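ORF48 (Lactococcus phage TP901-1, PDB 3U6X) is a baseplate upper protein of the phage tail whose immunoglobulin-like domain probably holds the receptor-binding protein at the host-facing end. Local coordinates at residues 19-24 with 41-46; 6-11 with 93-98; 2-7 with 100-105. All blocks are in the same frame, centred on the assembly; numbering follows the deposited sequence.

Overall arrangement
All three interactions are antiparallel pairings in the sheet of one immunoglobulin-like chain. Interactions 2 and 3 are successive halves of one pairing, in which strand 3-8, the first of the chain, lies beside strand 97-102, the last. They share L6 and E7, and their centres are about 14 Å apart. Interaction 1 joins strands 16-22 and 43-53 across the chain's centre from both, its own centre about 23 Å from that of interaction 2 and about 20 Å from that of interaction 3. It touches neither, the nearest atoms being about 10 and 8 Å away. Interaction 1 meets a second subunit and another protein, whereas no other chain touches the segments of interaction 3.

Interaction 1: 19-24 with 41-46; sequences TSYKNA and GTIYNV
S20 and Y44 form an antiparallel hydrogen-bonded pair where strands 16-22 and 43-53 run side by side in the sheet of this immunoglobulin-like domain, the axes of 19-22 and 43-46 approaching to 4.6 Å at 155°. S20 N donates to Y44 O at 2.9 Å, and Y44 N answers to S20 O at 2.8 Å. Past Y21 the regular pairing gives way: a water accepts from K22 N and donates to T42 O at 2.6 Å, after which G41 N reaches K22 O at 2.8 Å, almost straight (177°). T19 and N45 project from one face of the sheet. There T19 CG2, anti to its carbonyl carbon, touches I43 CG2 at 3.8 Å; the T19 side chain lies beside that of N45, pointing the same way, its CG2 nearest to N45 OD1, and Y21 CB rests on I43 CG1. Y21 OH bonds the backbone of another protein's chain, and I43 and Y44 pair with a strand of a second subunit, extending the sheet across the interface. On the face of S20 and Y44, S20 CB packs on V46 CG2 at 3.9 Å, and the Y44 ring edge brings CD2 to 3.5 Å from S20 O.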
ATOM      1  N   THR V  19     -33.380  41.999   6.728  1.00 40.89           N
ATOM      2  CA  THR V  19     -33.100  42.502   8.073  1.00 40.61           C
ATOM      3  C   THR V  19     -32.963  44.043   8.084  1.00 45.68           C
ATOM      4  O   THR V  19     -32.537  44.656   7.098  1.00 44.95           O
ATOM      5  CB  THR V  19     -31.908  41.796   8.721  1.00 46.33           C
ATOM      6  OG1 THR V  19     -30.766  41.853   7.867  1.00 47.05           O
ATOM      7  CG2 THR V  19     -32.206  40.381   9.125  1.00 43.19           C
ATOM      8  N   SER V  20     -33.325  44.649   9.220  1.00 42.47           N
ATOM      9  CA  SER V  20     -33.289  46.090   9.461  1.00 41.62           C
ATOM     10  C   SER V  20     -32.452  46.359  10.702  1.00 45.55           C
ATOM     11  O   SER V  20     -32.671  45.739  11.749  1.00 45.95           O
ATOM     12  CB  SER V  20     -34.704  46.619   9.669  1.00 43.74           C
ATOM     13  OG  SER V  20     -34.715  48.024   9.835  1.00 53.15           O
ATOM     14  N   TYR V  21     -31.480  47.257  10.582  1.00 40.56           N
ATOM     15  CA  TYR V  21     -30.589  47.629  11.681  1.00 39.89           C
ATOM     16  C   TYR V  21     -29.980  49.021  11.477  1.00 46.99           C
ATOM     17  O   TYR V  21     -29.876  49.517  10.349  1.00 46.32           O
ATOM     18  CB  TYR V  21     -29.491  46.566  11.938  1.00 39.42           C
ATOM     19  CG  TYR V  21     -28.747  46.131  10.696  1.00 38.72           C
ATOM     20  CD1 TYR V  21     -29.202  45.060   9.926  1.00 39.58           C
ATOM     21  CD2 TYR V  21     -27.597  46.797  10.277  1.00 38.89           C
ATOM     22  CE1 TYR V  21     -28.562  44.698   8.748  1.00 38.68           C
ATOM     23  CE2 TYR V  21     -26.933  46.425   9.114  1.00 39.70           C
ATOM     24  CZ  TYR V  21     -27.429  45.384   8.344  1.00 47.43           C
ATOM     25  OH  TYR V  21     -26.772  45.010   7.200  1.00 50.04           O
ATOM     26  N   LYS V  22     -29.581  49.632  12.601  1.00 46.13           N
ATOM     27  CA  LYS V  22     -29.021  50.962  12.732  1.00 47.20           C
ATOM     28  C   LYS V  22     -27.579  50.877  13.277  1.00 54.65           C
ATOM     29  O   LYS V  22     -27.245  49.967  14.051  1.00 55.24           O
ATOM     30  CB  LYS V  22     -29.911  51.737  13.731  1.00 50.01           C
ATOM     31  CG  LYS V  22     -29.723  53.249  13.772  1.00 72.45           C
ATOM     32  CD  LYS V  22     -30.716  53.946  14.703  1.00 85.37           C
ATOM     33  CE  LYS V  22     -32.041  54.255  14.030  1.00106.52           C
ATOM     34  NZ  LYS V  22     -32.686  55.480  14.592  1.00119.84           N
ATOM     35  N   ASN V  23     -26.747  51.872  12.926  1.00 52.25           N
ATOM     36  CA  ASN V  23     -25.375  52.018  13.420  1.00 52.02           C
ATOM     37  C   ASN V  23     -24.385  50.906  13.081  1.00 56.03           C
ATOM     38  O   ASN V  23     -23.402  50.715  13.802  1.00 55.62           O
ATOM     39  CB  ASN V  23     -25.341  52.426  14.913  1.00 50.56           C
ATOM     40  CG  ASN V  23     -25.699  53.875  15.132  1.00 74.53           C
ATOM     41  OD1 ASN V  23     -25.248  54.775  14.399  1.00 68.40           O
ATOM     42  ND2 ASN V  23     -26.487  54.129  16.173  1.00 64.16           N
ATOM     43  N   ALA V  24     -24.585  50.217  11.956  1.00 52.45           N
ATOM     44  CA  ALA V  24     -23.655  49.176  11.539  1.00 52.23           C
ATOM     45  C   ALA V  24     -22.319  49.845  11.180  1.00 56.27           C
ATOM     46  O   ALA V  24     -22.271  51.047  10.949  1.00 56.38           O
ATOM     47  CB  ALA V  24     -24.224  48.435  10.337  1.00 52.81           C
ATOM     48  N   GLY V  41     -26.932  48.189  16.211  1.00 45.61           N
ATOM     49  CA  GLY V  41     -28.003  48.029  17.194  1.00 44.91           C
ATOM     50  C   GLY V  41     -28.826  46.771  17.001  1.00 48.14           C
ATOM     51  O   GLY V  41     -28.336  45.796  16.428  1.00 49.35           O
ATOM     52  N   THR V  42     -30.080  46.772  17.482  1.00 42.06           N
ATOM     53  CA  THR V  42     -30.994  45.628  17.375  1.00 40.62           C
ATOM     54  C   THR V  42     -31.260  45.309  15.907  1.00 41.56           C
ATOM     55  O   THR V  42     -31.514  46.218  15.115  1.00 40.59           O
ATOM     56  CB  THR V  42     -32.299  45.877  18.200  1.00 46.53           C
ATOM     57  OG1 THR V  42     -31.946  46.256  19.528  1.00 50.21           O
ATOM     58  CG2 THR V  42     -33.209  44.654  18.283  1.00 39.57           C
ATOM     59  N   ILE V  43     -31.156  44.031  15.549  1.00 36.27           N
ATOM     60  CA  ILE V  43     -31.409  43.524  14.187  1.00 34.84           C
ATOM     61  C   ILE V  43     -32.848  43.009  14.166  1.00 39.82           C
ATOM     62  O   ILE V  43     -33.213  42.142  14.967  1.00 39.89           O
ATOM     63  CB  ILE V  43     -30.392  42.424  13.762  1.00 36.25           C
ATOM     64  CG1 ILE V  43     -28.980  42.984  13.656  1.00 35.06           C
ATOM     65  CG2 ILE V  43     -30.825  41.700  12.460  1.00 36.24           C
ATOM     66  CD1 ILE V  43     -27.936  41.968  13.800  1.00 33.92           C
ATOM     67  N   TYR V  44     -33.666  43.570  13.263  1.00 36.59           N
ATOM     68  CA  TYR V  44     -35.073  43.198  13.124  1.00 36.47           C
ATOM     69  C   TYR V  44     -35.308  42.357  11.875  1.00 40.79           C
ATOM     70  O   TYR V  44     -34.934  42.750  10.770  1.00 39.98           O
ATOM     71  CB  TYR V  44     -35.953  44.449  13.107  1.00 37.57           C
ATOM     72  CG  TYR V  44     -35.828  45.300  14.357  1.00 39.69           C
ATOM     73  CD1 TYR V  44     -36.668  45.099  15.447  1.00 41.83           C
ATOM     74  CD2 TYR V  44     -34.909  46.344  14.427  1.00 40.30           C
ATOM     75  CE1 TYR V  44     -36.566  45.884  16.591  1.00 43.58           C
ATOM     76  CE2 TYR V  44     -34.783  47.120  15.573  1.00 41.21           C
ATOM     77  CZ  TYR V  44     -35.618  46.892  16.652  1.00 50.65           C
ATOM     78  OH  TYR V  44     -35.512  47.663  17.787  1.00 53.05           O
ATOM     79  N   ASN V  45     -35.888  41.168  12.056  1.00 38.34           N
ATOM     80  CA  ASN V  45     -36.220  40.295  10.930  1.00 38.39           C
ATOM     81  C   ASN V  45     -37.447  40.884  10.255  1.00 42.17           C
ATOM     82  O   ASN V  45     -38.495  41.018  10.899  1.00 42.44           O
ATOM     83  CB  ASN V  45     -36.464  38.848  11.381  1.00 38.81           C
ATOM     84  CG  ASN V  45     -35.225  38.000  11.634  1.00 50.44           C
ATOM     85  OD1 ASN V  45     -34.071  38.455  11.652  1.00 46.22           O
ATOM     86  ND2 ASN V  45     -35.448  36.726  11.846  1.00 40.76           N
ATOM     87  N   VAL V  46     -37.280  41.360   9.012  1.00 37.78           N
ATOM     88  CA  VAL V  46     -38.351  42.010   8.256  1.00 38.11           C
ATOM     89  C   VAL V  46     -39.298  40.928   7.665  1.00 44.36           C
ATOM     90  O   VAL V  46     -38.819  40.009   6.982  1.00 45.92           O
ATOM     91  CB  VAL V  46     -37.783  42.980   7.171  1.00 40.92           C
ATOM     92  CG1 VAL V  46     -38.890  43.668   6.393  1.00 40.12           C
ATOM     93  CG2 VAL V  46     -36.868  44.024   7.796  1.00 40.40           C
TER
HETATM   94  O   HOH W   1     -31.208  48.832  14.985  1.00 37.13           O

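Interaction 2: 6-11 with 93-98; sequences LEHDSE and SDAKIT
I97 lies opposite H8 as an antiparallel non-hydrogen-bonded pair, CA to CA 4.5 Å, and the contact divides into an inner apolar side and an outer polar one. Inside, L6 CD2 crosses to I97 CG2 at 4.0 Å. Both side chains also touch L79, with F90 against L6 and M92 against I97, making this the packed part of the contact. The H8 ring turns into the same interior toward V57 and M92, and its ND1 accepts the N-H of S10 near the ring plane; this bond restrains the ring's rotation. Between the strands, T98 N binds E7 O at 2.8 Å. Outside, a water donates to H8 O and lies 2.7 Å from T98 OG1, so it bridges the two strands on this more open side. Exposed D9 has its CG between the backbone N and carbonyl carbon (chi1 61°), which turns CG toward the K96 backbone; OD2 accepts the K96 N-H at 3.0 Å, met from above the carboxylate plane. D9 N returns a longer bond of 3.3 Å to K96 O, while D9 OD1 lies 3.3 Å from K96 CB. K96 NZ stays 5.7 Å from D9 OD1, so their opposite charges can attract only at a distance. The D9 carboxylate thus accepts a backbone N-H just beyond the antiparallel pairing of the first and last strands of this immunoglobulin-like fold.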
ATOM      1  N   LEU V   6     -35.110  42.148  -6.832  1.00 45.79           N
ATOM      2  CA  LEU V   6     -33.748  41.647  -6.826  1.00 45.22           C
ATOM      3  C   LEU V   6     -33.539  40.768  -8.036  1.00 49.93           C
ATOM      4  O   LEU V   6     -34.162  39.706  -8.160  1.00 49.22           O
ATOM      5  CB  LEU V   6     -33.413  40.871  -5.554  1.00 44.81           C
ATOM      6  CG  LEU V   6     -33.598  41.568  -4.213  1.00 48.49           C
ATOM      7  CD1 LEU V   6     -33.460  40.557  -3.082  1.00 48.51           C
ATOM      8  CD2 LEU V   6     -32.593  42.704  -4.027  1.00 48.73           C
ATOM      9  N   GLU V   7     -32.691  41.242  -8.959  1.00 47.32           N
ATOM     10  CA  GLU V   7     -32.331  40.494 -10.158  1.00 47.11           C
ATOM     11  C   GLU V   7     -31.227  39.542  -9.740  1.00 48.35           C
ATOM     12  O   GLU V   7     -30.380  39.915  -8.927  1.00 47.58           O
ATOM     13  CB  GLU V   7     -31.897  41.435 -11.297  1.00 48.83           C
ATOM     14  CG  GLU V   7     -33.069  42.128 -11.989  1.00 59.85           C
ATOM     15  CD  GLU V   7     -32.783  42.978 -13.220  1.00 84.00           C
ATOM     16  OE1 GLU V   7     -33.710  43.699 -13.658  1.00 84.65           O
ATOM     17  OE2 GLU V   7     -31.649  42.923 -13.753  1.00 77.34           O
ATOM     18  N   HIS V   8     -31.271  38.291 -10.202  1.00 43.51           N
ATOM     19  CA  HIS V   8     -30.266  37.296  -9.792  1.00 42.26           C
ATOM     20  C   HIS V   8     -29.756  36.346 -10.887  1.00 49.79           C
ATOM     21  O   HIS V   8     -30.238  36.387 -12.010  1.00 50.41           O
ATOM     22  CB  HIS V   8     -30.763  36.514  -8.574  1.00 41.15           C
ATOM     23  CG  HIS V   8     -32.010  35.735  -8.818  1.00 42.95           C
ATOM     24  ND1 HIS V   8     -31.966  34.449  -9.312  1.00 44.40           N
ATOM     25  CD2 HIS V   8     -33.298  36.089  -8.646  1.00 43.37           C
ATOM     26  CE1 HIS V   8     -33.226  34.062  -9.441  1.00 42.73           C
ATOM     27  NE2 HIS V   8     -34.061  35.007  -9.044  1.00 42.90           N
ATOM     28  N   ASP V   9     -28.763  35.501 -10.563  1.00 48.03           N
ATOM     29  CA  ASP V   9     -28.149  34.574 -11.529  1.00 48.37           C
ATOM     30  C   ASP V   9     -28.734  33.157 -11.580  1.00 51.47           C
ATOM     31  O   ASP V   9     -28.303  32.356 -12.414  1.00 51.48           O
ATOM     32  CB  ASP V   9     -26.623  34.516 -11.339  1.00 50.75           C
ATOM     33  CG  ASP V   9     -26.108  34.038  -9.982  1.00 67.23           C
ATOM     34  OD1 ASP V   9     -24.880  34.156  -9.739  1.00 69.78           O
ATOM     35  OD2 ASP V   9     -26.925  33.525  -9.172  1.00 72.01           O
ATOM     36  N   SER V  10     -29.680  32.834 -10.684  1.00 47.34           N
ATOM     37  CA  SER V  10     -30.295  31.509 -10.628  1.00 46.77           C
ATOM     38  C   SER V  10     -31.452  31.341 -11.603  1.00 52.45           C
ATOM     39  O   SER V  10     -32.183  32.276 -11.912  1.00 53.31           O
ATOM     40  CB  SER V  10     -30.785  31.198  -9.222  1.00 48.83           C
ATOM     41  OG  SER V  10     -31.311  29.885  -9.121  1.00 55.33           O
ATOM     42  N   GLU V  11     -31.641  30.115 -12.047  1.00 48.48           N
ATOM     43  CA  GLU V  11     -32.706  29.692 -12.944  1.00 47.77           C
ATOM     44  C   GLU V  11     -33.882  29.182 -12.096  1.00 50.82           C
ATOM     45  O   GLU V  11     -34.844  28.632 -12.633  1.00 51.01           O
ATOM     46  CB  GLU V  11     -32.156  28.540 -13.805  1.00 49.12           C
ATOM     47  CG  GLU V  11     -32.335  28.705 -15.299  1.00 57.98           C
ATOM     48  CD  GLU V  11     -32.104  30.073 -15.910  1.00 76.14           C
ATOM     49  OE1 GLU V  11     -30.983  30.629 -15.796  1.00 52.01           O
ATOM     50  OE2 GLU V  11     -33.049  30.559 -16.570  1.00 70.92           O
ATOM     51  N   SER V  93     -30.076  33.318  -0.623  1.00 49.41           N
ATOM     52  CA  SER V  93     -29.537  31.985  -0.425  1.00 51.00           C
ATOM     53  C   SER V  93     -29.485  31.282  -1.780  1.00 58.23           C
ATOM     54  O   SER V  93     -30.503  31.229  -2.485  1.00 58.55           O
ATOM     55  CB  SER V  93     -30.422  31.190   0.534  1.00 56.25           C
ATOM     56  OG  SER V  93     -30.434  31.755   1.835  1.00 70.15           O
ATOM     57  N   ASP V  94     -28.289  30.721  -2.133  1.00 55.98           N
ATOM     58  CA  ASP V  94     -28.041  29.928  -3.345  1.00 55.87           C
ATOM     59  C   ASP V  94     -28.079  30.659  -4.675  1.00 58.17           C
ATOM     60  O   ASP V  94     -28.458  30.044  -5.688  1.00 57.99           O
ATOM     61  CB  ASP V  94     -28.936  28.669  -3.393  1.00 58.58           C
ATOM     62  CG  ASP V  94     -29.232  28.029  -2.043  1.00 73.78           C
ATOM     63  OD1 ASP V  94     -28.314  27.997  -1.174  1.00 75.16           O
ATOM     64  OD2 ASP V  94     -30.384  27.602  -1.835  1.00 80.70           O
ATOM     65  N   ALA V  95     -27.659  31.946  -4.698  1.00 52.95           N
ATOM     66  CA  ALA V  95     -27.575  32.789  -5.903  1.00 52.10           C
ATOM     67  C   ALA V  95     -26.975  34.106  -5.550  1.00 56.34           C
ATOM     68  O   ALA V  95     -26.868  34.416  -4.365  1.00 55.78           O
ATOM     69  CB  ALA V  95     -28.942  32.994  -6.526  1.00 52.76           C
ATOM     70  N   LYS V  96     -26.555  34.872  -6.566  1.00 54.08           N
ATOM     71  CA  LYS V  96     -25.977  36.202  -6.392  1.00 54.67           C
ATOM     72  C   LYS V  96     -26.951  37.252  -6.899  1.00 58.13           C
ATOM     73  O   LYS V  96     -27.583  37.033  -7.934  1.00 57.48           O
ATOM     74  CB  LYS V  96     -24.672  36.321  -7.201  1.00 58.29           C
ATOM     75  CG  LYS V  96     -23.477  35.603  -6.603  1.00 73.24           C
ATOM     76  CD  LYS V  96     -22.213  36.169  -7.199  1.00 82.37           C
ATOM     77  CE  LYS V  96     -21.053  36.046  -6.260  1.00 95.38           C
ATOM     78  NZ  LYS V  96     -20.036  35.114  -6.799  1.00107.51           N
ATOM     79  N   ILE V  97     -27.068  38.389  -6.181  1.00 54.50           N
ATOM     80  CA  ILE V  97     -27.907  39.499  -6.641  1.00 54.11           C
ATOM     81  C   ILE V  97     -27.073  40.222  -7.707  1.00 59.87           C
ATOM     82  O   ILE V  97     -25.880  40.445  -7.502  1.00 60.40           O
ATOM     83  CB  ILE V  97     -28.363  40.446  -5.495  1.00 56.33           C
ATOM     84  CG1 ILE V  97     -29.063  39.654  -4.379  1.00 56.35           C
ATOM     85  CG2 ILE V  97     -29.281  41.565  -6.032  1.00 55.94           C
ATOM     86  CD1 ILE V  97     -28.885  40.195  -3.008  1.00 65.36           C
ATOM     87  N   THR V  98     -27.678  40.515  -8.856  1.00 56.39           N
ATOM     88  CA  THR V  98     -26.991  41.198  -9.952  1.00 55.79           C
ATOM     89  C   THR V  98     -27.430  42.667 -10.066  1.00 58.15           C
ATOM     90  O   THR V  98     -26.665  43.492 -10.571  1.00 58.46           O
ATOM     91  CB  THR V  98     -27.114  40.399 -11.267  1.00 62.66           C
ATOM     92  OG1 THR V  98     -28.455  40.444 -11.769  1.00 62.86           O
ATOM     93  CG2 THR V  98     -26.627  38.961 -11.126  1.00 58.56           C
TER
HETATM   94  O   HOH W   2     -29.319  38.604 -13.554  1.00 61.75           O

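Interaction 3: 2-7 with 100-105; sequences FKFVLE and GYVFVA
V5 and Y101 face each other as the hydrogen-bonded pair of an antiparallel pairing in which the first and last strands of this immunoglobulin-like chain meet, the axes of 3-7 and 100-102 lying 4.6 Å apart at 158°. The backbone bonds come first. V5 N reaches Y101 O at 2.7 Å, Y101 N returns to V5 O at 3.1 Å, and F103 N extends the pairing to K3 O. F4 with V102 and L6 with G100 are the non-hydrogen-bonded pairs on either side.

Aromatic contacts work on both faces of the sheet. On that of F4, whose CG stands anti to its backbone N (chi1 -155°), the ring lies across the partner strand with Y101 O over its centre, 3.6 Å above the plane; F90 stacks on this ring, and V102 CG2 touches F4 CD1. On the opposite face V5 CB sits over the Y101 ring in a CH-pi contact, 4.0 Å from the centroid.

Apolar side chains continue the row on this second face. V5 CG2 meets F103 CB at 3.8 Å, and the extended K3 chain runs beside the F103 ring, with K3 CD 3.8 Å from F103 CD1.

One polar side-chain bond closes the row beyond V5: Y101 OH donates to E7 OE1 at 2.8 Å on the anti side, with the carboxylate turned 89° from the phenol ring.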
ATOM      1  N   PHE V   2     -41.410  49.095  -0.058  1.00 59.72           N
ATOM      2  CA  PHE V   2     -42.516  48.191   0.277  1.00 59.92           C
ATOM      3  C   PHE V   2     -42.371  47.022  -0.704  1.00 62.17           C
ATOM      4  O   PHE V   2     -42.327  45.872  -0.278  1.00 62.15           O
ATOM      5  CB  PHE V   2     -43.858  48.909   0.026  1.00 62.61           C
ATOM      6  CG  PHE V   2     -45.153  48.182   0.286  1.00 65.02           C
ATOM      7  CD1 PHE V   2     -45.493  47.778   1.567  1.00 70.05           C
ATOM      8  CD2 PHE V   2     -46.123  48.089  -0.701  1.00 67.82           C
ATOM      9  CE1 PHE V   2     -46.726  47.164   1.827  1.00 71.73           C
ATOM     10  CE2 PHE V   2     -47.375  47.524  -0.427  1.00 71.38           C
ATOM     11  CZ  PHE V   2     -47.659  47.046   0.829  1.00 70.23           C
ATOM     12  N   LYS V   3     -42.225  47.330  -2.016  1.00 56.56           N
ATOM     13  CA  LYS V   3     -42.008  46.347  -3.073  1.00 55.45           C
ATOM     14  C   LYS V   3     -40.658  46.635  -3.734  1.00 56.75           C
ATOM     15  O   LYS V   3     -40.460  47.714  -4.289  1.00 56.29           O
ATOM     16  CB  LYS V   3     -43.160  46.362  -4.087  1.00 58.17           C
ATOM     17  CG  LYS V   3     -43.381  45.036  -4.814  1.00 71.14           C
ATOM     18  CD  LYS V   3     -44.841  44.905  -5.245  1.00 82.58           C
ATOM     19  CE  LYS V   3     -45.160  43.591  -5.913  1.00 95.56           C
ATOM     20  NZ  LYS V   3     -46.587  43.542  -6.325  1.00109.37           N
ATOM     21  N   PHE V   4     -39.705  45.694  -3.587  1.00 50.99           N
ATOM     22  CA  PHE V   4     -38.334  45.786  -4.096  1.00 49.37           C
ATOM     23  C   PHE V   4     -38.029  44.605  -5.018  1.00 52.14           C
ATOM     24  O   PHE V   4     -38.512  43.496  -4.784  1.00 52.10           O
ATOM     25  CB  PHE V   4     -37.346  45.779  -2.922  1.00 50.51           C
ATOM     26  CG  PHE V   4     -36.020  46.436  -3.200  1.00 51.25           C
ATOM     27  CD1 PHE V   4     -35.856  47.810  -3.034  1.00 53.83           C
ATOM     28  CD2 PHE V   4     -34.920  45.682  -3.585  1.00 52.77           C
ATOM     29  CE1 PHE V   4     -34.620  48.422  -3.283  1.00 54.28           C
ATOM     30  CE2 PHE V   4     -33.682  46.297  -3.835  1.00 55.33           C
ATOM     31  CZ  PHE V   4     -33.546  47.662  -3.688  1.00 53.26           C
ATOM     32  N   VAL V   5     -37.209  44.836  -6.050  1.00 46.90           N
ATOM     33  CA  VAL V   5     -36.867  43.811  -7.040  1.00 45.72           C
ATOM     34  C   VAL V   5     -35.393  43.448  -6.959  1.00 49.93           C
ATOM     35  O   VAL V   5     -34.528  44.324  -7.042  1.00 49.97           O
ATOM     36  CB  VAL V   5     -37.253  44.204  -8.504  1.00 48.48           C
ATOM     37  CG1 VAL V   5     -36.928  43.078  -9.472  1.00 48.00           C
ATOM     38  CG2 VAL V   5     -38.721  44.588  -8.646  1.00 47.97           C
ATOM     39  N   LEU V   6     -35.110  42.148  -6.832  1.00 45.79           N
ATOM     40  CA  LEU V   6     -33.748  41.647  -6.826  1.00 45.22           C
ATOM     41  C   LEU V   6     -33.539  40.768  -8.036  1.00 49.93           C
ATOM     42  O   LEU V   6     -34.162  39.706  -8.160  1.00 49.22           O
ATOM     43  CB  LEU V   6     -33.413  40.871  -5.554  1.00 44.81           C
ATOM     44  CG  LEU V   6     -33.598  41.568  -4.213  1.00 48.49           C
ATOM     45  CD1 LEU V   6     -33.460  40.557  -3.082  1.00 48.51           C
ATOM     46  CD2 LEU V   6     -32.593  42.704  -4.027  1.00 48.73           C
ATOM     47  N   GLU V   7     -32.691  41.242  -8.959  1.00 47.32           N
ATOM     48  CA  GLU V   7     -32.331  40.494 -10.158  1.00 47.11           C
ATOM     49  C   GLU V   7     -31.227  39.542  -9.740  1.00 48.35           C
ATOM     50  O   GLU V   7     -30.380  39.915  -8.927  1.00 47.58           O
ATOM     51  CB  GLU V   7     -31.897  41.435 -11.297  1.00 48.83           C
ATOM     52  CG  GLU V   7     -33.069  42.128 -11.989  1.00 59.85           C
ATOM     53  CD  GLU V   7     -32.783  42.978 -13.220  1.00 84.00           C
ATOM     54  OE1 GLU V   7     -33.710  43.699 -13.658  1.00 84.65           O
ATOM     55  OE2 GLU V   7     -31.649  42.923 -13.753  1.00 77.34           O
ATOM     56  N   GLY V 100     -30.580  45.499  -7.964  1.00 49.65           N
ATOM     57  CA  GLY V 100     -31.678  45.743  -7.042  1.00 49.33           C
ATOM     58  C   GLY V 100     -32.263  47.126  -7.223  1.00 52.88           C
ATOM     59  O   GLY V 100     -31.516  48.094  -7.383  1.00 53.13           O
ATOM     60  N   TYR V 101     -33.600  47.230  -7.207  1.00 48.19           N
ATOM     61  CA  TYR V 101     -34.320  48.499  -7.385  1.00 47.41           C
ATOM     62  C   TYR V 101     -35.762  48.382  -6.872  1.00 52.79           C
ATOM     63  O   TYR V 101     -36.298  47.268  -6.791  1.00 51.92           O
ATOM     64  CB  TYR V 101     -34.318  48.933  -8.885  1.00 47.48           C
ATOM     65  CG  TYR V 101     -34.748  47.843  -9.850  1.00 47.60           C
ATOM     66  CD1 TYR V 101     -36.090  47.650 -10.161  1.00 48.68           C
ATOM     67  CD2 TYR V 101     -33.816  46.978 -10.418  1.00 48.25           C
ATOM     68  CE1 TYR V 101     -36.496  46.622 -11.006  1.00 47.88           C
ATOM     69  CE2 TYR V 101     -34.212  45.936 -11.253  1.00 48.72           C
ATOM     70  CZ  TYR V 101     -35.556  45.756 -11.537  1.00 53.61           C
ATOM     71  OH  TYR V 101     -35.961  44.741 -12.372  1.00 52.89           O
ATOM     72  N   VAL V 102     -36.393  49.540  -6.574  1.00 51.39           N
ATOM     73  CA  VAL V 102     -37.792  49.635  -6.169  1.00 52.49           C
ATOM     74  C   VAL V 102     -38.641  49.272  -7.386  1.00 60.71           C
ATOM     75  O   VAL V 102     -38.288  49.602  -8.519  1.00 60.42           O
ATOM     76  CB  VAL V 102     -38.152  51.038  -5.627  1.00 56.36           C
ATOM     77  CG1 VAL V 102     -39.651  51.158  -5.344  1.00 56.16           C
ATOM     78  CG2 VAL V 102     -37.335  51.362  -4.371  1.00 56.24           C
ATOM     79  N   PHE V 103     -39.727  48.554  -7.146  1.00 60.56           N
ATOM     80  CA  PHE V 103     -40.654  48.134  -8.175  1.00 61.99           C
ATOM     81  C   PHE V 103     -41.540  49.317  -8.643  1.00 70.98           C
ATOM     82  O   PHE V 103     -42.098  50.043  -7.808  1.00 70.96           O
ATOM     83  CB  PHE V 103     -41.510  46.978  -7.641  1.00 63.50           C
ATOM     84  CG  PHE V 103     -42.539  46.484  -8.619  1.00 65.22           C
ATOM     85  CD1 PHE V 103     -43.891  46.720  -8.408  1.00 68.63           C
ATOM     86  CD2 PHE V 103     -42.158  45.802  -9.769  1.00 67.64           C
ATOM     87  CE1 PHE V 103     -44.851  46.254  -9.316  1.00 69.96           C
ATOM     88  CE2 PHE V 103     -43.113  45.346 -10.679  1.00 71.01           C
ATOM     89  CZ  PHE V 103     -44.455  45.581 -10.450  1.00 69.28           C
ATOM     90  N   VAL V 104     -41.636  49.501  -9.986  1.00 70.47           N
ATOM     91  CA  VAL V 104     -42.464  50.513 -10.645  1.00 71.63           C
ATOM     92  C   VAL V 104     -43.633  49.777 -11.332  1.00 78.72           C
ATOM     93  O   VAL V 104     -43.413  49.057 -12.314  1.00 78.66           O
ATOM     94  CB  VAL V 104     -41.660  51.379 -11.644  1.00 75.41           C
ATOM     95  CG1 VAL V 104     -42.572  52.351 -12.389  1.00 75.25           C
ATOM     96  CG2 VAL V 104     -40.528  52.123 -10.939  1.00 75.18           C
ATOM     97  N   ALA V 105     -44.864  49.935 -10.794  1.00 76.80           N
ATOM     98  CA  ALA V 105     -46.057  49.261 -11.324  1.00117.09           C
ATOM     99  C   ALA V 105     -46.583  49.987 -12.554  1.00153.01           C
ATOM    100  O   ALA V 105     -46.574  51.218 -12.596  1.00118.41           O
ATOM    101  CB  ALA V 105     -47.151  49.147 -10.249  1.00117.64           C
TER